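Local coordinates for putative secreted protein (Streptomyces sp. SirexAA-E, PDB 4PEY) that hydrolyses laminarin and laminarioligosaccharides as an exo-beta-1,3-glucanase, releasing glucose and laminaribiose, at residues A[158-163]-A[246-251]; A[177-182]-A[217-222]. The protein carries 1 engineered substitution. One frame throughout, in Å; residues are numbered along the deposited sequence. Where two conformers were deposited one is given.

Contacts 1 and 2 have centres about 8 Å apart, on the same side of the chain's centre and away from the sugar-binding sites. Along the chain, contact 2 lies inside the loop closed by contact 1: 158-163 comes first, then 177-182, 217-222 and 246-251. Segments 158-163 and 177-182 are corners of successive turns of a right-handed parallel beta-helix, as in glycoside hydrolase family 55. Their strands pair 157-159 with 174-178 and 162-168 with 180-182. Ser161 N also bonds to Ser180 OG, and Asp160 packs on Glu221. Each corner meets a later, non-adjacent part of the chain, so the two contacts tie neighbouring coils to chain that comes later in the sequence.

Contact 1 (A[158-163]-A[246-251]); sequences IADSKI and TSWGNG
Asp160 makes all three hydrogen bonds of this contact, to Ser247 and Trp248, two through its carboxylate and one through its backbone. OD1 accepts the backbone N of Ser247 at 2.7 Å, and OD2 accepts Ser247 OG, also at 2.7 Å. Both oxygens use their syn lone pairs, so the two bonds together fix the rotation of the group. CG of Asp160 stands anti to the backbone N (chi1 -156°), on the side of the loop. Long, weak ion pairs to Arg136 and Arg240 lie beside the carboxylate. The third bond runs from Trp248 NE1 to Asp160 O at 2.8 Å and is nearly straight, with an angle of 172° at the hydrogen. The oxygen lies in the indole plane, but the N-H comes in from above the carbonyl plane.

Asp160 and Ser161 form the corner between strands 157-159 and 162-168. This is a turn of the parallel beta-helix, and the loop 246-251, between strands 231-243 and 255-259, docks against it. Ser161 OG bonds to Ala159 O within the corner and also takes part in a hydrogen bond with Met137 N on the preceding coil.

Van der Waals contacts flank these bonds. Thr246 CG2 rests 3.4 Å from Ser161 O. Lys162 CB approaches the six-membered end of the indole, 3.9 Å from Trp248 CH2, while its NZ forms a salt bridge with Asp164. Within the loop, Thr246 CB lies over one face of the Trp248 ring, offset towards its rim. Beyond the corner, the indole also packs on His138, Asn83 and Pro84.

Contact 2 (A[177-182]-A[217-222]); sequences TRDSSV and PVSREK
Arg178 and Glu221 meet tip to tip in a salt bridge, and they bury the most surface here, followed by Ser219. The grip is end-on: NH1 bonds to Glu221 OE2 and NH2 to Glu221 OE1, both at 2.9 Å. Both oxygens lie near the guanidinium plane, although the two flat groups are turned 37° apart. The Arg178 chain is extended from CG to NE and runs towards the other segment. Ser219 CB sits over one guanidinium face, 3.7 Å from Arg178 NH1. Ser219 OG donates to Asp179 OD2 at 2.7 Å. Arg178 NH1 forms a salt bridge to the same oxygen from the opposite face of the carboxylate. Asp179 OD1 bonds to Thr216. Further salt bridges join Arg178 to Asp397 and Glu221 to Arg240. An alanine in place of Arg178 would probably leave Glu221 OE1 and Asp179 OD2 without their Arg178 partner and the two acids less screened, although Arg240 still pairs with Glu221. Asp179 sits at a corner of the parallel beta-helix, and the network links that corner to segment 217-222. Asp179 OD2 and Glu221 OE2 are only 4.2 Å apart, so the shared NH1 probably offsets the repulsion between these two buried acids.

Contact 1 (A[158-163]-A[246-251])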
# COMPACT_ATOMS: atom_id res chain seq x y z
N ILE A 158 7.95 -4.04 2.31
CA ILE A 158 9.18 -3.44 2.83
C ILE A 158 9.89 -2.70 1.70
O ILE A 158 10.05 -3.25 0.60
CB ILE A 158 10.15 -4.51 3.42
CG1 ILE A 158 9.55 -5.14 4.69
CG2 ILE A 158 11.52 -3.89 3.73
CD1 ILE A 158 10.22 -6.46 5.08
N ALA A 159 10.29 -1.46 1.95
CA ALA A 159 11.06 -0.70 0.96
C ALA A 159 12.19 0.07 1.61
O ALA A 159 12.06 0.54 2.74
CB ALA A 159 10.18 0.25 0.17
N ASP A 160 13.29 0.20 0.87
CA ASP A 160 14.40 1.07 1.26
C ASP A 160 14.90 0.77 2.66
O ASP A 160 15.26 1.68 3.41
CB ASP A 160 14.01 2.55 1.13
CG ASP A 160 15.22 3.45 0.93
OD1 ASP A 160 16.26 2.91 0.53
OD2 ASP A 160 15.14 4.68 1.15
N SER A 161 14.95 -0.51 3.02
CA SER A 161 15.31 -0.91 4.37
C SER A 161 16.52 -1.83 4.40
O SER A 161 16.84 -2.50 3.42
CB SER A 161 14.13 -1.60 5.06
OG SER A 161 13.06 -0.69 5.25
N LYS A 162 17.21 -1.83 5.54
CA LYS A 162 18.30 -2.77 5.77
C LYS A 162 18.00 -3.62 6.99
O LYS A 162 17.85 -3.08 8.09
CB LYS A 162 19.63 -2.04 5.97
CG LYS A 162 20.81 -2.99 6.17
CD LYS A 162 22.14 -2.26 6.34
CE LYS A 162 23.31 -3.20 6.07
NZ LYS A 162 23.25 -4.44 6.89
N ILE A 163 17.89 -4.93 6.78
CA ILE A 163 17.74 -5.86 7.89
C ILE A 163 19.06 -6.63 7.98
O ILE A 163 19.42 -7.35 7.03
CB ILE A 163 16.53 -6.82 7.70
CG1 ILE A 163 15.20 -6.05 7.77
CG2 ILE A 163 16.52 -7.90 8.78
CD1 ILE A 163 14.77 -5.45 6.48
N THR A 246 19.54 0.08 -0.63
CA THR A 246 18.94 1.24 -0.00
C THR A 246 19.44 2.55 -0.62
O THR A 246 20.52 2.61 -1.23
CB THR A 246 19.23 1.28 1.51
OG1 THR A 246 20.63 1.47 1.72
CG2 THR A 246 18.76 -0.01 2.18
N SER A 247 18.65 3.60 -0.44
CA SER A 247 18.98 4.92 -0.95
C SER A 247 19.96 5.66 -0.04
O SER A 247 20.64 6.61 -0.46
CB SER A 247 17.72 5.76 -1.11
OG SER A 247 17.16 6.08 0.15
N TRP A 248 20.03 5.22 1.22
CA TRP A 248 20.72 5.94 2.28
C TRP A 248 21.96 5.21 2.81
O TRP A 248 22.69 5.74 3.65
CB TRP A 248 19.76 6.21 3.45
CG TRP A 248 19.03 4.95 3.89
CD1 TRP A 248 17.82 4.50 3.43
CD2 TRP A 248 19.48 3.98 4.85
NE1 TRP A 248 17.49 3.32 4.05
CE2 TRP A 248 18.49 2.98 4.93
CE3 TRP A 248 20.62 3.87 5.66
CZ2 TRP A 248 18.60 1.88 5.78
CZ3 TRP A 248 20.73 2.78 6.51
CH2 TRP A 248 19.73 1.80 6.56
N GLY A 249 22.19 4.00 2.32
CA GLY A 249 23.32 3.20 2.76
C GLY A 249 24.70 3.84 2.58
O GLY A 249 25.61 3.58 3.36
N ASN A 250 24.84 4.67 1.55
CA ASN A 250 26.13 5.30 1.25
C ASN A 250 26.15 6.78 1.58
O ASN A 250 26.73 7.59 0.85
CB ASN A 250 26.47 5.10 -0.23
CG ASN A 250 26.69 3.64 -0.59
OD1 ASN A 250 27.26 2.87 0.19
ND2 ASN A 250 26.21 3.24 -1.76
N GLY A 251 25.52 7.15 2.69
CA GLY A 251 25.55 8.52 3.16
C GLY A 251 24.51 9.41 2.51
O GLY A 251 23.42 8.96 2.18

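Contact 2 (A[177-182]-A[217-222])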
# COMPACT_ATOMS: atom_id res chain seq x y z
N THR A 177 9.22 -6.96 -1.31
CA THR A 177 10.34 -6.21 -0.78
C THR A 177 11.03 -5.52 -1.96
O THR A 177 11.32 -6.18 -2.96
CB THR A 177 11.37 -7.13 -0.06
OG1 THR A 177 10.69 -7.95 0.90
CG2 THR A 177 12.48 -6.31 0.62
N ARG A 178 11.28 -4.21 -1.86
CA ARG A 178 12.08 -3.58 -2.91
C ARG A 178 13.19 -2.69 -2.38
O ARG A 178 13.09 -2.10 -1.30
CB ARG A 178 11.22 -2.77 -3.89
CG ARG A 178 10.67 -1.48 -3.39
CD ARG A 178 10.31 -0.48 -4.53
NE ARG A 178 9.82 0.75 -3.92
CZ ARG A 178 10.60 1.68 -3.37
NH1 ARG A 178 11.92 1.56 -3.40
NH2 ARG A 178 10.05 2.73 -2.78
N ASP A 179 14.27 -2.65 -3.16
CA ASP A 179 15.35 -1.67 -3.00
C ASP A 179 15.84 -1.64 -1.56
O ASP A 179 15.77 -0.62 -0.88
CB ASP A 179 14.87 -0.31 -3.49
CG ASP A 179 14.42 -0.37 -4.94
OD1 ASP A 179 14.85 -1.30 -5.65
OD2 ASP A 179 13.62 0.49 -5.37
N SER A 180 16.31 -2.80 -1.12
CA SER A 180 16.62 -3.06 0.28
C SER A 180 17.83 -3.97 0.38
O SER A 180 18.39 -4.40 -0.63
CB SER A 180 15.42 -3.71 0.99
OG SER A 180 14.32 -2.82 1.14
N SER A 181 18.23 -4.25 1.61
CA SER A 181 19.30 -5.19 1.91
C SER A 181 18.83 -6.12 3.03
O SER A 181 18.32 -5.64 4.04
CB SER A 181 20.57 -4.45 2.32
OG SER A 181 21.55 -5.33 2.83
N VAL A 182 18.96 -7.43 2.84
CA VAL A 182 18.63 -8.38 3.91
C VAL A 182 19.80 -9.34 4.15
O VAL A 182 20.51 -9.72 3.21
CB VAL A 182 17.33 -9.19 3.60
CG1 VAL A 182 16.15 -8.26 3.42
CG2 VAL A 182 17.52 -10.11 2.38
N PRO A 217 12.75 -1.14 -11.96
CA PRO A 217 12.92 -0.30 -13.16
C PRO A 217 13.02 1.18 -12.85
O PRO A 217 13.92 1.88 -13.33
CB PRO A 217 11.66 -0.60 -13.98
CG PRO A 217 11.26 -1.97 -13.56
CD PRO A 217 11.68 -2.13 -12.12
N VAL A 218 12.08 1.66 -12.05
CA VAL A 218 12.06 3.04 -11.55
C VAL A 218 11.55 3.01 -10.11
O VAL A 218 10.59 2.30 -9.83
CB VAL A 218 11.11 3.96 -12.38
CG1 VAL A 218 11.30 5.42 -11.98
CG2 VAL A 218 11.30 3.77 -13.88
N SER A 219 12.17 3.78 -9.21
CA SER A 219 11.57 3.98 -7.90
C SER A 219 11.95 5.36 -7.40
O SER A 219 12.96 5.94 -7.83
CB SER A 219 11.99 2.89 -6.90
OG SER A 219 13.39 2.89 -6.68
N ARG A 220 11.13 5.89 -6.52
CA ARG A 220 11.41 7.18 -5.92
C ARG A 220 10.93 7.11 -4.49
O ARG A 220 9.75 6.92 -4.25
CB ARG A 220 10.72 8.31 -6.67
CG ARG A 220 11.08 9.70 -6.15
CD ARG A 220 10.49 10.78 -7.05
NE ARG A 220 9.03 10.72 -7.08
CZ ARG A 220 8.28 11.22 -8.07
NH1 ARG A 220 8.85 11.81 -9.11
NH2 ARG A 220 6.95 11.11 -8.02
N GLU A 221 11.84 7.23 -3.53
CA GLU A 221 11.44 6.98 -2.15
C GLU A 221 10.42 8.02 -1.67
O GLU A 221 10.42 9.19 -2.09
CB GLU A 221 12.65 6.94 -1.22
CG GLU A 221 13.69 5.88 -1.60
CD GLU A 221 13.11 4.48 -1.81
OE1 GLU A 221 12.09 4.12 -1.18
OE2 GLU A 221 13.68 3.72 -2.63
N LYS A 222 9.52 7.55 -0.82
CA LYS A 222 8.44 8.38 -0.29
C LYS A 222 8.97 9.57 0.51
O LYS A 222 9.88 9.41 1.32
CB LYS A 222 7.52 7.53 0.58
CG LYS A 222 6.26 8.24 1.02
CD LYS A 222 5.47 7.39 2.01
CE LYS A 222 6.16 7.35 3.37
NZ LYS A 222 6.19 8.67 4.10